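Local coordinates for protein fusarinine C esterase sidJ (Aspergillus fumigatus, PDB 6GUP) that hydrolyses the ester bonds of the siderophore fusarinine C, releasing fusarinine and iron, as a homodimeric alpha/beta-hydrolase, at residues L55-H60 with E336-L341; T65-F70 with G347-L352; Q79-G84 with G209-L214; E193-M198 with R232-L237; E244-D249 with D258-K263. All coordinates share one frame; numbering follows the deposited sequence.

Overall arrangement
Contacts 1 and 2 both use helix 335-353 and sit about 13 Å apart between centres, joined by Leu55, Leu58 and Ala59 packing on Leu69. Contact 1 is a surface salt bridge between two helices; contact 2, buried against the central sheet, is mainly apolar and aromatic. The other three lie on the opposite side of the chain's centre from contact 1. Contact 4 is a buried helix pair built on Phe234, whereas contact 3 is a surface contact at the dimer interface, mixing a leucine-tryptophan face with a carboxylate; the Asp211-Arg232 salt bridge ties the two. Contact 5, partly buried, relies on a glutamine amide, and Asp249 ties it to contact 4 through a salt bridge with Arg233.

Contact 1 of 5, residues L55-H60 with E336-L341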
# COMPACT_ATOMS: atom_id res chain seq x y z
N LEU A 55 3.49 -8.54 15.36
CA LEU A 55 2.11 -8.04 15.24
C LEU A 55 1.08 -9.16 15.42
O LEU A 55 0.02 -8.93 16.01
CB LEU A 55 1.92 -7.33 13.89
CG LEU A 55 1.09 -6.04 13.81
CD1 LEU A 55 1.27 -5.14 15.02
CD2 LEU A 55 1.48 -5.30 12.54
N ALA A 56 1.40 -10.35 14.91
CA ALA A 56 0.55 -11.53 15.09
C ALA A 56 0.44 -11.93 16.57
O ALA A 56 -0.66 -12.21 17.05
CB ALA A 56 1.08 -12.69 14.28
N ASP A 57 1.57 -11.94 17.26
CA ASP A 57 1.61 -12.25 18.70
C ASP A 57 0.87 -11.21 19.54
O ASP A 57 0.22 -11.56 20.53
CB ASP A 57 3.06 -12.38 19.20
CG ASP A 57 3.80 -13.58 18.61
OD1 ASP A 57 3.16 -14.44 17.95
OD2 ASP A 57 5.03 -13.68 18.80
N LEU A 58 0.97 -9.94 19.14
CA LEU A 58 0.25 -8.85 19.80
C LEU A 58 -1.27 -9.00 19.63
O LEU A 58 -2.01 -8.88 20.60
CB LEU A 58 0.71 -7.48 19.28
CG LEU A 58 0.06 -6.21 19.84
CD1 LEU A 58 0.14 -6.15 21.36
CD2 LEU A 58 0.71 -4.98 19.23
N ALA A 59 -1.70 -9.26 18.40
CA ALA A 59 -3.12 -9.51 18.11
C ALA A 59 -3.67 -10.71 18.88
O ALA A 59 -4.79 -10.66 19.40
CB ALA A 59 -3.33 -9.71 16.61
N HIS A 60 -2.88 -11.78 18.95
CA HIS A 60 -3.23 -12.97 19.74
C HIS A 60 -3.36 -12.66 21.24
O HIS A 60 -4.28 -13.16 21.90
CB HIS A 60 -2.19 -14.08 19.52
CG HIS A 60 -2.48 -15.35 20.26
ND1 HIS A 60 -3.67 -16.03 20.13
CD2 HIS A 60 -1.73 -16.08 21.13
CE1 HIS A 60 -3.65 -17.11 20.89
NE2 HIS A 60 -2.48 -17.16 21.51
N GLU A 336 11.57 -14.98 22.83
CA GLU A 336 11.51 -14.47 24.22
C GLU A 336 11.41 -12.94 24.30
O GLU A 336 10.58 -12.43 25.06
CB GLU A 336 12.68 -15.04 25.05
CG GLU A 336 12.75 -14.56 26.50
CD GLU A 336 13.49 -13.24 26.69
OE1 GLU A 336 12.94 -12.35 27.37
OE2 GLU A 336 14.62 -13.10 26.16
N PRO A 337 12.24 -12.19 23.53
CA PRO A 337 12.07 -10.73 23.46
C PRO A 337 10.71 -10.27 22.91
O PRO A 337 10.18 -9.27 23.40
CB PRO A 337 13.19 -10.28 22.52
CG PRO A 337 14.25 -11.31 22.69
CD PRO A 337 13.53 -12.60 22.93
N ARG A 338 10.19 -10.96 21.90
CA ARG A 338 8.84 -10.67 21.39
C ARG A 338 7.79 -10.81 22.48
O ARG A 338 6.96 -9.92 22.66
CB ARG A 338 8.46 -11.59 20.22
CG ARG A 338 8.85 -11.08 18.85
CD ARG A 338 7.93 -11.64 17.78
NE ARG A 338 7.88 -13.10 17.80
CZ ARG A 338 8.85 -13.91 17.36
NH1 ARG A 338 8.68 -15.23 17.44
NH2 ARG A 338 9.98 -13.43 16.84
N ASN A 339 7.82 -11.94 23.18
CA ASN A 339 6.87 -12.20 24.27
C ASN A 339 6.97 -11.14 25.37
O ASN A 339 5.94 -10.70 25.90
CB ASN A 339 7.10 -13.59 24.88
CG ASN A 339 5.96 -14.01 25.80
OD1 ASN A 339 4.82 -14.16 25.36
ND2 ASN A 339 6.27 -14.20 27.08
N PHE A 340 8.19 -10.74 25.69
CA PHE A 340 8.43 -9.69 26.67
C PHE A 340 7.88 -8.35 26.19
O PHE A 340 7.16 -7.67 26.93
CB PHE A 340 9.92 -9.55 26.98
CG PHE A 340 10.21 -8.62 28.11
CD1 PHE A 340 10.02 -9.03 29.43
CD2 PHE A 340 10.67 -7.33 27.88
CE1 PHE A 340 10.28 -8.17 30.49
CE2 PHE A 340 10.94 -6.47 28.93
CZ PHE A 340 10.74 -6.89 30.23
N LEU A 341 8.20 -7.99 24.94
CA LEU A 341 7.71 -6.75 24.32
C LEU A 341 6.18 -6.69 24.35
O LEU A 341 5.61 -5.66 24.73
CB LEU A 341 8.20 -6.63 22.88
CG LEU A 341 7.90 -5.32 22.14
CD1 LEU A 341 9.01 -5.00 21.16
CD2 LEU A 341 6.55 -5.32 21.43
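Asp57 and Arg338 make the one close meeting between the helices at 55-60 and 336-341, and it is ionic. Arg338 NE donates to Asp57 OD2 over 3.1 Å, with an N-H...O angle of 157°, so a fairly straight hydrogen bond reinforces the attraction of opposite charges. The oxygen lies at the edge of the guanidinium, almost in its plane. On the acid's side the approach is less ideal: NE reaches OD2 from the syn side but 32° out of the carboxylate plane, and the two flat groups are turned 46° against each other. A bend at chi3 swings the arginine head away from a straight course, presenting NE rather than its terminal nitrogens to the acid.

Further hydrogen bonds hold the other end of the guanidinium. NH2 donates to the backbone oxygens of Leu329 and Asn331, so that the group spans from helix 55-61 to a nearby loop. Arginine suits the place because its separate N-H groups can serve a charge and carbonyls at once.

Apolar packing lies on other faces of the helices: Leu55 and Leu58 turn to strands of the sheet, and Leu341 touches Tyr54 and Leu329. Two helices side by side on one face of a central sheet, the second at the chain's C-terminal end, are typical of the alpha/beta-hydrolase fold.

Contact 2 of 5, residues T65-F70 with G347-L352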
# COMPACT_ATOMS: atom_id res chain seq x y z
N THR A 65 -8.71 -9.13 25.78
CA THR A 65 -8.78 -7.77 26.33
C THR A 65 -9.93 -6.95 25.71
O THR A 65 -10.64 -7.44 24.82
CB THR A 65 -7.44 -7.01 26.11
OG1 THR A 65 -7.24 -6.77 24.71
CG2 THR A 65 -6.27 -7.81 26.67
N GLU A 66 -10.09 -5.72 26.19
CA GLU A 66 -11.04 -4.75 25.62
C GLU A 66 -10.40 -3.83 24.56
O GLU A 66 -10.99 -2.81 24.17
CB GLU A 66 -11.67 -3.91 26.75
CG GLU A 66 -12.72 -4.66 27.55
CD GLU A 66 -13.54 -3.75 28.45
OE1 GLU A 66 -12.94 -2.94 29.19
OE2 GLU A 66 -14.79 -3.85 28.42
N TRP A 67 -9.20 -4.19 24.08
CA TRP A 67 -8.51 -3.46 23.01
C TRP A 67 -8.54 -4.26 21.71
O TRP A 67 -8.32 -5.47 21.72
CB TRP A 67 -7.05 -3.23 23.39
CG TRP A 67 -6.87 -2.38 24.60
CD1 TRP A 67 -6.90 -2.79 25.90
CD2 TRP A 67 -6.62 -0.97 24.63
NE1 TRP A 67 -6.69 -1.72 26.74
CE2 TRP A 67 -6.52 -0.59 25.98
CE3 TRP A 67 -6.47 0.01 23.63
CZ2 TRP A 67 -6.27 0.73 26.37
CZ3 TRP A 67 -6.22 1.32 24.02
CH2 TRP A 67 -6.13 1.67 25.38
N SER A 68 -8.82 -3.58 20.60
CA SER A 68 -8.65 -4.16 19.26
C SER A 68 -7.51 -3.43 18.54
O SER A 68 -7.37 -2.21 18.65
CB SER A 68 -9.95 -4.08 18.45
OG SER A 68 -10.23 -2.76 18.02
N LEU A 69 -6.71 -4.20 17.80
CA LEU A 69 -5.53 -3.68 17.11
C LEU A 69 -5.90 -3.23 15.70
O LEU A 69 -6.60 -3.95 14.98
CB LEU A 69 -4.46 -4.78 17.04
CG LEU A 69 -3.15 -4.49 16.30
CD1 LEU A 69 -2.36 -3.39 16.99
CD2 LEU A 69 -2.32 -5.76 16.23
N PHE A 70 -5.44 -2.04 15.32
CA PHE A 70 -5.56 -1.52 13.95
C PHE A 70 -4.18 -1.30 13.35
O PHE A 70 -3.25 -0.89 14.04
CB PHE A 70 -6.29 -0.18 13.93
CG PHE A 70 -7.76 -0.27 14.24
CD1 PHE A 70 -8.20 -0.37 15.55
CD2 PHE A 70 -8.70 -0.22 13.21
CE1 PHE A 70 -9.55 -0.44 15.84
CE2 PHE A 70 -10.06 -0.28 13.50
CZ PHE A 70 -10.48 -0.39 14.81
N GLY A 347 0.72 -4.52 29.58
CA GLY A 347 0.87 -3.85 30.87
C GLY A 347 0.63 -2.35 30.80
O GLY A 347 0.00 -1.77 31.69
N TYR A 348 1.15 -1.72 29.75
CA TYR A 348 0.90 -0.31 29.46
C TYR A 348 -0.60 -0.05 29.23
O TYR A 348 -1.16 0.89 29.80
CB TYR A 348 1.71 0.13 28.22
CG TYR A 348 1.46 1.55 27.77
CD1 TYR A 348 0.44 1.85 26.86
CD2 TYR A 348 2.24 2.60 28.24
CE1 TYR A 348 0.20 3.15 26.45
CE2 TYR A 348 2.02 3.90 27.83
CZ TYR A 348 1.00 4.17 26.93
OH TYR A 348 0.78 5.46 26.53
N LEU A 349 -1.22 -0.88 28.40
CA LEU A 349 -2.65 -0.76 28.09
C LEU A 349 -3.56 -1.07 29.30
O LEU A 349 -4.62 -0.45 29.44
CB LEU A 349 -3.03 -1.67 26.91
CG LEU A 349 -2.42 -1.33 25.54
CD1 LEU A 349 -2.79 -2.42 24.54
CD2 LEU A 349 -2.87 0.03 25.02
N SER A 350 -3.14 -2.01 30.15
CA SER A 350 -3.88 -2.34 31.38
C SER A 350 -3.90 -1.18 32.38
O SER A 350 -4.94 -0.88 32.97
CB SER A 350 -3.28 -3.58 32.06
OG SER A 350 -3.37 -4.72 31.22
N ALA A 351 -2.74 -0.55 32.57
CA ALA A 351 -2.61 0.63 33.45
C ALA A 351 -3.47 1.81 32.98
O ALA A 351 -3.95 2.59 33.80
CB ALA A 351 -1.15 1.05 33.54
N LEU A 352 -3.64 1.92 31.66
CA LEU A 352 -4.45 2.97 31.05
C LEU A 352 -5.95 2.79 31.35
O LEU A 352 -6.64 3.77 31.62
CB LEU A 352 -4.19 3.01 29.54
CG LEU A 352 -4.71 4.18 28.69
CD1 LEU A 352 -4.50 5.53 29.35
CD2 LEU A 352 -4.04 4.15 27.32
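Trp67 extends its indole from strand 67-72 onto helix 335-353, where Leu349 and Leu352 receive it. Its CB points toward the helix, and CG, beside the backbone N and anti to the carbonyl carbon (chi1 -63°), comes to 4.1 Å from Leu349 CD1. Along the pyrrole side, CD1 and NE1 pass Leu349 CB, with NE1 3.7 Å from that carbon. Leu349 O is the closest backbone atom, 3.6 Å from NE1. CE2 continues the contact, 3.8 Å from Leu349 CB. Farther out the six-membered ring takes over: Leu349 CD2 stands 3.5 Å from its centroid and only 5° off the ring normal, a CH-pi contact squarely over the face. Trp67 CZ3 lies 3.7 Å from Leu349 CD2. At the tip, CH2 meets Leu352 CD2 at 3.8 Å, an oblique approach from a side chain that crosses the indole at about a right angle.

Tryptophan suits this place because its broad flat surface can accept a whole branched leucine, backbone-near CB as well as methyl. Leu352, one helical turn on from Leu349, extends the apolar surface to the far end of the ring. Val118 of strand 117-122, the next but one in the sheet, touches the indole and both leucines, and His37 meets the ring with its plane at about 35°. Trp67 N makes a weak bond to Thr65 OG1 just before the strand. A C-terminal helix laid on the central strands through aliphatic side chains belongs to the layered alpha/beta-hydrolase fold.

Contact 3 of 5, residues Q79-G84 with G209-L214; sequences QSWGLG and GTDVLL
Trp81 and Leu213 form the close-packed part of the contact between the loop 79-84 and the segment 209-214. Leu213 CD2 lies 3.6 Å above one face of the indole, offset toward its rim. It is 3.8 Å from Trp81 CD2 and makes a CH-pi contact with the five-membered ring, 4.1 Å from the centroid and 28° off the normal. The leucine's CB does not itself point at the loop; the end of the chain does the reaching, with CG anti to the carbonyl carbon (chi1 -55°). On the opposite face of the indole, Gln79 CA lies 4.0 Å above the plane, so both faces are approached near the rim, one by the methyl and the other by the ring's own loop.

The looser part is polar. Asp211 OD2 stands at the rim of the ring, near its plane, 3.7 Å from Trp81 CZ3, and the carboxylate is tilted 63° against the indole. At this distance the acid probably gains no more than a weak electrostatic attraction to the positive rim of the ring. Both carboxylate oxygens have hydrogen-bonding partners elsewhere, OD1 in a salt bridge with Arg232 NH2.

All three residues remain partly exposed within the dimer. Residues 211-213 pair in an antiparallel ladder with a strand of the second subunit, and Leu213 of that subunit packs on both Leu213 and Trp81. The apolar methyl-on-indole packing thus runs on into the subunit interface, while the acid at the aromatic rim is probably held mainly by Arg232.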
# COMPACT_ATOMS: atom_id res chain seq x y z
N GLN A 79 4.13 5.96 -1.59
CA GLN A 79 5.22 6.87 -1.98
C GLN A 79 6.26 6.92 -0.86
O GLN A 79 6.38 7.91 -0.13
CB GLN A 79 4.68 8.27 -2.29
CG GLN A 79 3.37 8.30 -3.07
CD GLN A 79 3.03 9.67 -3.63
OE1 GLN A 79 3.91 10.49 -3.90
NE2 GLN A 79 1.74 9.93 -3.81
N SER A 80 7.02 5.83 -0.73
CA SER A 80 8.04 5.69 0.32
C SER A 80 9.40 6.34 0.01
O SER A 80 10.30 6.33 0.85
CB SER A 80 8.25 4.21 0.63
OG SER A 80 8.67 3.50 -0.52
N TRP A 81 9.53 6.92 -1.18
CA TRP A 81 10.81 7.47 -1.68
C TRP A 81 10.94 8.99 -1.51
O TRP A 81 12.02 9.52 -1.73
CB TRP A 81 11.03 7.09 -3.16
CG TRP A 81 9.78 7.00 -3.95
CD1 TRP A 81 9.08 5.87 -4.26
CD2 TRP A 81 9.02 8.09 -4.49
NE1 TRP A 81 7.95 6.18 -4.96
CE2 TRP A 81 7.89 7.54 -5.12
CE3 TRP A 81 9.19 9.48 -4.50
CZ2 TRP A 81 6.93 8.33 -5.77
CZ3 TRP A 81 8.24 10.27 -5.15
CH2 TRP A 81 7.12 9.69 -5.77
N GLY A 82 9.86 9.67 -1.12
CA GLY A 82 9.85 11.14 -1.06
C GLY A 82 10.14 11.74 0.31
O GLY A 82 9.79 11.16 1.34
N LEU A 83 10.78 12.91 0.31
CA LEU A 83 11.01 13.73 1.51
C LEU A 83 9.82 14.66 1.73
O LEU A 83 9.07 14.96 0.80
CB LEU A 83 12.31 14.55 1.37
CG LEU A 83 12.69 15.65 2.37
CD1 LEU A 83 13.08 15.10 3.74
CD2 LEU A 83 13.84 16.49 1.81
N GLY A 84 9.65 15.11 2.98
CA GLY A 84 8.58 16.04 3.34
C GLY A 84 7.25 15.32 3.43
O GLY A 84 6.23 15.82 2.96
N GLY A 209 9.50 20.03 -9.07
CA GLY A 209 8.41 19.06 -8.99
C GLY A 209 8.76 17.63 -9.35
O GLY A 209 7.97 16.72 -9.08
N THR A 210 9.93 17.40 -9.97
CA THR A 210 10.38 16.05 -10.32
C THR A 210 11.13 15.40 -9.16
O THR A 210 11.62 16.09 -8.26
CB THR A 210 11.30 16.03 -11.56
OG1 THR A 210 12.51 16.75 -11.29
CG2 THR A 210 10.61 16.64 -12.76
N ASP A 211 11.21 14.08 -9.22
CA ASP A 211 12.00 13.28 -8.27
C ASP A 211 12.84 12.28 -9.05
O ASP A 211 12.30 11.44 -9.77
CB ASP A 211 11.08 12.53 -7.30
CG ASP A 211 10.71 13.36 -6.09
OD1 ASP A 211 11.62 13.72 -5.31
OD2 ASP A 211 9.51 13.66 -5.91
N VAL A 212 14.16 12.37 -8.89
CA VAL A 212 15.09 11.41 -9.48
C VAL A 212 15.20 10.23 -8.51
O VAL A 212 15.81 10.36 -7.45
CB VAL A 212 16.48 12.04 -9.73
CG1 VAL A 212 17.43 11.01 -10.35
CG2 VAL A 212 16.35 13.25 -10.65
N LEU A 213 14.61 9.10 -8.89
CA LEU A 213 14.69 7.88 -8.09
C LEU A 213 16.05 7.23 -8.31
O LEU A 213 16.43 6.95 -9.45
CB LEU A 213 13.58 6.90 -8.46
CG LEU A 213 12.14 7.40 -8.39
CD1 LEU A 213 11.20 6.25 -8.72
CD2 LEU A 213 11.79 8.00 -7.03
N LEU A 214 16.78 7.01 -7.22
CA LEU A 214 18.10 6.39 -7.28
C LEU A 214 17.93 4.88 -7.45
O LEU A 214 16.90 4.33 -7.07
CB LEU A 214 18.91 6.71 -6.03
CG LEU A 214 19.14 8.21 -5.76
CD1 LEU A 214 19.71 8.42 -4.36
CD2 LEU A 214 20.05 8.83 -6.81

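Contact 4 of 5, residues E193-M198 with R232-L237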
# COMPACT_ATOMS: atom_id res chain seq x y z
N GLU A 193 29.29 6.74 -1.93
CA GLU A 193 29.89 7.96 -2.48
C GLU A 193 29.30 8.32 -3.84
O GLU A 193 29.08 9.50 -4.14
CB GLU A 193 31.41 7.81 -2.61
CG GLU A 193 32.15 7.63 -1.28
CD GLU A 193 32.07 8.84 -0.37
OE1 GLU A 193 32.16 9.98 -0.86
OE2 GLU A 193 31.92 8.64 0.86
N LYS A 194 29.06 7.31 -4.67
CA LYS A 194 28.39 7.48 -5.96
C LYS A 194 26.93 7.93 -5.77
O LYS A 194 26.46 8.81 -6.49
CB LYS A 194 28.44 6.19 -6.78
CG LYS A 194 28.04 6.34 -8.24
CD LYS A 194 28.47 5.13 -9.05
CE LYS A 194 27.70 4.99 -10.35
NZ LYS A 194 27.99 3.69 -11.01
N LEU A 195 26.24 7.35 -4.79
CA LEU A 195 24.85 7.72 -4.48
C LEU A 195 24.70 9.16 -4.00
O LEU A 195 23.74 9.84 -4.39
CB LEU A 195 24.23 6.76 -3.44
CG LEU A 195 23.80 5.37 -3.92
CD1 LEU A 195 23.42 4.50 -2.72
CD2 LEU A 195 22.64 5.44 -4.91
N THR A 196 25.62 9.63 -3.15
CA THR A 196 25.63 11.03 -2.71
C THR A 196 25.88 11.97 -3.89
O THR A 196 25.13 12.93 -4.08
CB THR A 196 26.70 11.30 -1.63
OG1 THR A 196 27.95 10.73 -2.02
CG2 THR A 196 26.28 10.70 -0.29
N SER A 197 26.91 11.68 -4.68
CA SER A 197 27.24 12.46 -5.87
C SER A 197 26.08 12.55 -6.87
O SER A 197 25.85 13.61 -7.45
CB SER A 197 28.48 11.86 -6.56
OG SER A 197 28.82 12.57 -7.74
N MET A 198 25.37 11.43 -7.06
CA MET A 198 24.15 11.40 -7.87
C MET A 198 23.04 12.26 -7.26
O MET A 198 22.39 13.03 -7.97
CB MET A 198 23.62 9.97 -8.02
CG MET A 198 24.44 9.09 -8.94
SD MET A 198 23.93 7.37 -8.84
CE MET A 198 22.33 7.46 -9.64
N ARG A 232 16.34 13.55 -3.40
CA ARG A 232 16.06 14.49 -2.31
C ARG A 232 15.91 13.80 -0.96
O ARG A 232 16.39 14.32 0.05
CB ARG A 232 14.80 15.31 -2.60
CG ARG A 232 15.03 16.40 -3.63
CD ARG A 232 13.83 17.32 -3.75
NE ARG A 232 12.67 16.66 -4.33
CZ ARG A 232 11.52 17.27 -4.63
NH1 ARG A 232 11.36 18.57 -4.42
NH2 ARG A 232 10.52 16.57 -5.15
N ARG A 233 15.26 12.64 -0.95
CA ARG A 233 15.10 11.88 0.29
C ARG A 233 16.43 11.31 0.78
O ARG A 233 16.71 11.35 1.97
CB ARG A 233 14.09 10.76 0.15
CG ARG A 233 13.66 10.27 1.51
CD ARG A 233 12.77 9.04 1.54
NE ARG A 233 12.96 8.34 2.81
CZ ARG A 233 12.69 8.84 4.02
NH1 ARG A 233 12.19 10.06 4.18
NH2 ARG A 233 12.93 8.09 5.10
N PHE A 234 17.22 10.77 -0.14
CA PHE A 234 18.54 10.24 0.19
C PHE A 234 19.47 11.31 0.77
O PHE A 234 20.20 11.04 1.73
CB PHE A 234 19.17 9.57 -1.03
CG PHE A 234 20.59 9.14 -0.81
CD1 PHE A 234 20.89 7.84 -0.40
CD2 PHE A 234 21.63 10.04 -1.00
CE1 PHE A 234 22.20 7.45 -0.19
CE2 PHE A 234 22.94 9.65 -0.78
CZ PHE A 234 23.23 8.36 -0.39
N LEU A 235 19.44 12.52 0.20
CA LEU A 235 20.26 13.64 0.69
C LEU A 235 19.96 14.02 2.13
O LEU A 235 20.87 14.39 2.88
CB LEU A 235 20.11 14.89 -0.20
CG LEU A 235 20.94 14.96 -1.47
CD1 LEU A 235 20.77 16.33 -2.11
CD2 LEU A 235 22.42 14.67 -1.22
N SER A 236 18.69 13.96 2.50
CA SER A 236 18.26 14.17 3.88
C SER A 236 18.97 13.22 4.85
O SER A 236 19.38 13.63 5.94
CB SER A 236 16.74 13.97 4.00
OG SER A 236 16.27 14.41 5.25
N LEU A 237 19.13 11.96 4.44
CA LEU A 237 19.71 10.92 5.28
C LEU A 237 21.25 10.97 5.40
O LEU A 237 21.79 10.50 6.39
CB LEU A 237 19.26 9.53 4.81
CG LEU A 237 17.74 9.34 4.59
CD1 LEU A 237 17.39 7.87 4.35
CD2 LEU A 237 16.92 9.90 5.74
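Phe234 drives its ring from helix 231-238 against Leu195 and Thr196 of helix 185-205, and the contact is mainly one of carbon on carbon. Thr196 CG2 meets the edge of the ring, in its plane, 3.5 Å from Phe234 CE2. Leu195 approaches obliquely instead, its CB 3.6 Å from Phe234 CZ, the two side chains crossing at about a right angle. The phenylalanine reaches so far because its CG is anti to the backbone N (chi1 173°), which suits a long, flat residue bridging two helices. Leu235 adds a looser touch, its CD2 4.3 Å from Thr196 O.

The segments 193-198 and 232-237 cross at -121°, their axes 9.7 Å apart at closest approach, within the helical insertion between sheet strands 159-163 and 278-283; insertions of this kind commonly form the cap of alpha/beta-hydrolases. Leu214 also packs on Phe234, and helix 216-222 covers Leu195 through Met218, Thr219 and Val222.

The polar group at the contact itself, Thr196 OG1, is satisfied within its own helix. It donates to Glu193 O at 2.7 Å, lying 41° out of the carbonyl plane and on the same face from which Ser197 N also bonds that oxygen. Phe192 O lies close as a second acceptor, so the two carbonyls would have to share the single proton. Threonine fits this buried seam because its hydroxyl turns to the backbone and its methyl to the aromatic edge.

Contact 5 of 5, residues E244-D249 with D258-K263; sequences ESPSED and DEQLGK
Pro246 CD lies over the flat carboxamide of Gln260, 3.5 Å from its NE2 and 3.7 Å from its CD, while Glu244 O stands beside the amide nitrogen at 3.0 Å. Proline offers this polar plane a rigid, apolar cover, and the two side chains slide past each other in opposite directions. The contact joins the loop after helix 231-238 to the short helix 258-262. Both segments belong to the insertion between strands 159-163 and 278-283, which in alpha/beta-hydrolases commonly forms the cap.

Gln260 serves the start of that helix too. Its OE1 accepts from Ser257 N, the residue just before the helix. NE2 has a weak bond to Ser242 O. Glutamine suits the position because one end accepts and the other donates: the carbonyl looks to its own helix start and the amide to the neighbouring loop. CG is anti to the carbonyl carbon (chi1 -73°) and the chain is extended beyond it, which carries the amide across to the loop.

Toward solvent the contact becomes charged, and Glu244 is poorly ordered. Its OE1 is modelled 6.1 Å from Glu259 OE1, probably a weak repulsion at most. Glu259 has a long ionic partner in its own segment: Lys263 NZ lies 3.8 Å from Glu259 OE2.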
# COMPACT_ATOMS: atom_id res chain seq x y z
N GLU A 244 23.14 23.35 14.71
CA GLU A 244 21.97 24.21 14.96
C GLU A 244 20.63 23.51 14.65
O GLU A 244 19.68 23.67 15.42
CB GLU A 244 22.09 25.55 14.22
CG GLU A 244 22.78 26.66 15.01
CD GLU A 244 24.15 26.27 15.53
OE1 GLU A 244 24.53 26.75 16.62
OE2 GLU A 244 24.86 25.50 14.85
N SER A 245 20.55 22.76 13.55
CA SER A 245 19.30 22.04 13.19
C SER A 245 19.41 20.84 12.19
O SER A 245 20.07 20.94 11.16
CB SER A 245 18.26 23.04 12.67
OG SER A 245 17.16 22.39 12.05
N PRO A 246 18.72 19.71 12.50
CA PRO A 246 18.61 18.51 11.65
C PRO A 246 17.43 18.51 10.66
O PRO A 246 16.63 19.46 10.64
CB PRO A 246 18.40 17.40 12.68
CG PRO A 246 17.62 18.06 13.74
CD PRO A 246 18.23 19.42 13.86
N SER A 247 17.32 17.44 9.88
CA SER A 247 16.23 17.26 8.91
C SER A 247 14.94 16.77 9.59
O SER A 247 14.93 16.46 10.78
CB SER A 247 16.65 16.27 7.82
OG SER A 247 16.73 14.94 8.31
N GLU A 248 13.86 16.72 8.80
CA GLU A 248 12.55 16.25 9.26
C GLU A 248 12.59 14.83 9.82
O GLU A 248 11.98 14.55 10.86
CB GLU A 248 11.53 16.33 8.11
CG GLU A 248 10.14 15.81 8.44
CD GLU A 248 9.21 15.84 7.25
OE1 GLU A 248 9.45 15.08 6.29
OE2 GLU A 248 8.22 16.61 7.27
N ASP A 249 13.29 13.94 9.13
CA ASP A 249 13.41 12.53 9.53
C ASP A 249 14.28 12.35 10.77
O ASP A 249 14.00 11.47 11.59
CB ASP A 249 14.00 11.69 8.38
CG ASP A 249 13.13 11.70 7.14
OD1 ASP A 249 11.89 11.70 7.26
OD2 ASP A 249 13.70 11.69 6.02
N ASP A 258 20.19 19.41 23.33
CA ASP A 258 19.02 19.58 24.20
C ASP A 258 18.06 20.66 23.68
O ASP A 258 16.85 20.58 23.91
CB ASP A 258 19.44 19.91 25.64
CG ASP A 258 20.03 18.71 26.37
OD1 ASP A 258 19.49 17.60 26.25
OD2 ASP A 258 21.05 18.90 27.08
N GLU A 259 18.60 21.66 22.98
CA GLU A 259 17.77 22.66 22.29
C GLU A 259 16.90 21.99 21.22
O GLU A 259 15.71 22.28 21.13
CB GLU A 259 18.63 23.76 21.64
CG GLU A 259 17.88 25.06 21.42
CD GLU A 259 18.30 25.79 20.15
OE1 GLU A 259 19.51 26.00 19.95
OE2 GLU A 259 17.41 26.17 19.36
N GLN A 260 17.51 21.11 20.43
CA GLN A 260 16.80 20.39 19.36
C GLN A 260 15.76 19.40 19.88
O GLN A 260 14.67 19.29 19.31
CB GLN A 260 17.80 19.68 18.43
CG GLN A 260 18.55 20.65 17.53
CD GLN A 260 19.89 20.13 17.04
OE1 GLN A 260 20.39 19.09 17.49
NE2 GLN A 260 20.49 20.85 16.10
N LEU A 261 16.10 18.68 20.95
CA LEU A 261 15.14 17.78 21.62
C LEU A 261 13.96 18.55 22.24
O LEU A 261 12.85 18.02 22.31
CB LEU A 261 15.83 16.93 22.69
CG LEU A 261 16.89 15.94 22.21
CD1 LEU A 261 17.61 15.32 23.40
CD2 LEU A 261 16.30 14.86 21.32
N GLY A 262 14.21 19.78 22.68
CA GLY A 262 13.16 20.68 23.15
C GLY A 262 12.14 21.06 22.08
O GLY A 262 10.97 21.32 22.40
N LYS A 263 12.57 21.09 20.82
CA LYS A 263 11.69 21.37 19.68
C LYS A 263 10.79 20.19 19.27
O LYS A 263 9.81 20.40 18.56
CB LYS A 263 12.50 21.81 18.46
CG LYS A 263 13.43 22.99 18.72
CD LYS A 263 13.66 23.84 17.49
CE LYS A 263 14.71 24.91 17.75
NZ LYS A 263 14.55 26.09 16.86